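Local coordinates for Dot/Icm T4SS effector (Legionella pneumophila, PDB 6VVE), which is an effector kinase that the bacterium delivers through its type IV secretion system and that host inositol hexakisphosphate activates, at residues Asp230-Val235 against Ser267-Pro272. Residues are numbered along the deposited sequence; the frame is centred on the assembly and turned at random.
Sequences DQWLYV and SLSDNP
In Asp230 chi1 (-65°) sets CG anti to its own carbonyl carbon, and in Trp232 chi1 (63°) sets CG between the backbone N and the carbonyl carbon; the Asp230 carboxylate faces the backbone of Leu268 and Ser269, and the indole N-H of Trp232 meets the same loop. OD2 of Asp230 takes the Leu268 N-H on its syn lone pair at 2.8 Å, and OD1 accepts from Ser269 N at 3.0 Å, the donor lying 28° out of the carboxylate plane. These two backbone N-H groups grip a buried acid and would be expected to favour its charged form; Tyr260 OH bonds OD2 as well. Ser269 OG lies 2.9 Å from Asp230 OD1 and also bonds Lys229 O. Trp232 NE1 donates to Ser269 OG at 2.7 Å, almost in the indole plane. Beside this polar cluster, Leu233 CD2 meets Leu268 CD1 at 3.6 Å, the two side chains crossing at about a right angle, with Ile256 touching both. Asp230 links helices 219-229 and 231-239, and its carboxylate binds the first N-H groups of a type I beta turn, Leu268 to Asn271, joining this helical junction to the loop before helix 272-280, in the helical part of the kinase away from the ADP site.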
loop_
_atom_site.group_PDB
_atom_site.type_symbol
_atom_site.label_atom_id
_atom_site.label_comp_id
_atom_site.label_asym_id
_atom_site.label_seq_id
_atom_site.Cartn_x
_atom_site.Cartn_y
_atom_site.Cartn_z
ATOM N N ASP A 230 -0.311 11.861 6.196
ATOM C CA ASP A 230 1.079 12.103 6.559
ATOM C C ASP A 230 1.818 10.815 6.887
ATOM O O ASP A 230 2.937 10.862 7.402
ATOM C CB ASP A 230 1.161 13.066 7.753
ATOM C CG ASP A 230 0.622 14.459 7.411
ATOM O OD1 ASP A 230 0.493 14.768 6.201
ATOM O OD2 ASP A 230 0.326 15.235 8.350
ATOM N N GLN A 231 1.206 9.666 6.607
ATOM C CA GLN A 231 1.818 8.377 6.906
ATOM C C GLN A 231 3.241 8.304 6.378
ATOM O O GLN A 231 4.171 7.930 7.108
ATOM C CB GLN A 231 0.949 7.273 6.289
ATOM C CG GLN A 231 1.245 5.873 6.727
ATOM C CD GLN A 231 0.227 4.896 6.172
ATOM O OE1 GLN A 231 0.134 4.698 4.960
ATOM N NE2 GLN A 231 -0.565 4.313 7.054
ATOM N N TRP A 232 3.422 8.649 5.103
ATOM C CA TRP A 232 4.736 8.574 4.472
ATOM C C TRP A 232 5.793 9.311 5.287
ATOM O O TRP A 232 6.950 8.875 5.362
ATOM C CB TRP A 232 4.660 9.172 3.062
ATOM C CG TRP A 232 4.313 10.627 3.090
ATOM C CD1 TRP A 232 3.060 11.170 3.135
ATOM C CD2 TRP A 232 5.226 11.727 3.086
ATOM N NE1 TRP A 232 3.140 12.546 3.165
ATOM C CE2 TRP A 232 4.462 12.909 3.134
ATOM C CE3 TRP A 232 6.617 11.829 3.062
ATOM C CZ2 TRP A 232 5.045 14.174 3.136
ATOM C CZ3 TRP A 232 7.197 13.095 3.060
ATOM C CH2 TRP A 232 6.411 14.244 3.102
ATOM N N LEU A 233 5.416 10.436 5.899
ATOM C CA LEU A 233 6.380 11.226 6.657
ATOM C C LEU A 233 6.803 10.508 7.927
ATOM O O LEU A 233 7.982 10.573 8.317
ATOM C CB LEU A 233 5.781 12.590 6.984
ATOM C CG LEU A 233 6.666 13.604 7.700
ATOM C CD1 LEU A 233 7.803 14.055 6.806
ATOM C CD2 LEU A 233 5.828 14.803 8.164
ATOM N N TYR A 234 5.860 9.823 8.588
ATOM C CA TYR A 234 6.195 9.115 9.821
ATOM C C TYR A 234 7.203 8.000 9.554
ATOM O O TYR A 234 8.163 7.817 10.316
ATOM C CB TYR A 234 4.942 8.516 10.459
ATOM C CG TYR A 234 3.778 9.464 10.648
ATOM C CD1 TYR A 234 3.960 10.843 10.670
ATOM C CD2 TYR A 234 2.493 8.970 10.840
ATOM C CE1 TYR A 234 2.893 11.700 10.839
ATOM C CE2 TYR A 234 1.416 9.820 11.031
ATOM C CZ TYR A 234 1.619 11.181 11.013
ATOM O OH TYR A 234 0.541 12.011 11.185
ATOM N N VAL A 235 6.994 7.241 8.474
ATOM C CA VAL A 235 7.907 6.153 8.138
ATOM C C VAL A 235 9.311 6.697 7.897
ATOM O O VAL A 235 10.301 6.188 8.445
ATOM C CB VAL A 235 7.386 5.375 6.914
ATOM C CG1 VAL A 235 8.379 4.301 6.507
ATOM C CG2 VAL A 235 6.019 4.766 7.207
ATOM N N SER A 267 -3.528 18.229 7.437
ATOM C CA SER A 267 -2.333 17.405 7.358
ATOM C C SER A 267 -1.161 18.249 6.874
ATOM O O SER A 267 -1.341 19.256 6.182
ATOM C CB SER A 267 -2.544 16.222 6.412
ATOM O OG SER A 267 -2.824 16.661 5.084
ATOM N N LEU A 268 0.047 17.834 7.258
ATOM C CA LEU A 268 1.239 18.541 6.822
ATOM C C LEU A 268 1.400 18.471 5.312
ATOM O O LEU A 268 1.890 19.427 4.695
ATOM C CB LEU A 268 2.474 17.965 7.511
ATOM C CG LEU A 268 2.486 18.057 9.034
ATOM C CD1 LEU A 268 3.621 17.230 9.614
ATOM C CD2 LEU A 268 2.607 19.504 9.480
ATOM N N SER A 269 0.982 17.359 4.698
ATOM C CA SER A 269 1.164 17.192 3.258
ATOM C C SER A 269 0.334 18.188 2.461
ATOM O O SER A 269 0.741 18.592 1.364
ATOM C CB SER A 269 0.816 15.759 2.850
ATOM O OG SER A 269 1.660 14.830 3.522
ATOM N N ASP A 270 -0.818 18.600 2.988
ATOM C CA ASP A 270 -1.634 19.620 2.343
ATOM C C ASP A 270 -1.059 21.023 2.500
ATOM O O ASP A 270 -1.661 21.981 1.999
ATOM C CB ASP A 270 -3.058 19.594 2.903
ATOM C CG ASP A 270 -3.821 18.339 2.513
ATOM O OD1 ASP A 270 -3.634 17.853 1.378
ATOM O OD2 ASP A 270 -4.609 17.841 3.349
ATOM N N ASN A 271 0.073 21.170 3.185
ATOM C CA ASN A 271 0.686 22.475 3.433
ATOM C C ASN A 271 2.183 22.359 3.189
ATOM O O ASN A 271 2.978 22.249 4.129
ATOM C CB ASN A 271 0.401 22.958 4.858
ATOM C CG ASN A 271 -1.077 23.148 5.124
ATOM O OD1 ASN A 271 -1.597 24.263 5.028
ATOM N ND2 ASN A 271 -1.769 22.056 5.457
ATOM N N PRO A 272 2.605 22.373 1.924
ATOM C CA PRO A 272 4.049 22.275 1.639
ATOM C C PRO A 272 4.877 23.331 2.355
ATOM O O PRO A 272 6.042 23.070 2.698
ATOM C CB PRO A 272 4.117 22.439 0.110
ATOM C CG PRO A 272 2.776 21.992 -0.379
ATOM C CD PRO A 272 1.787 22.401 0.694
#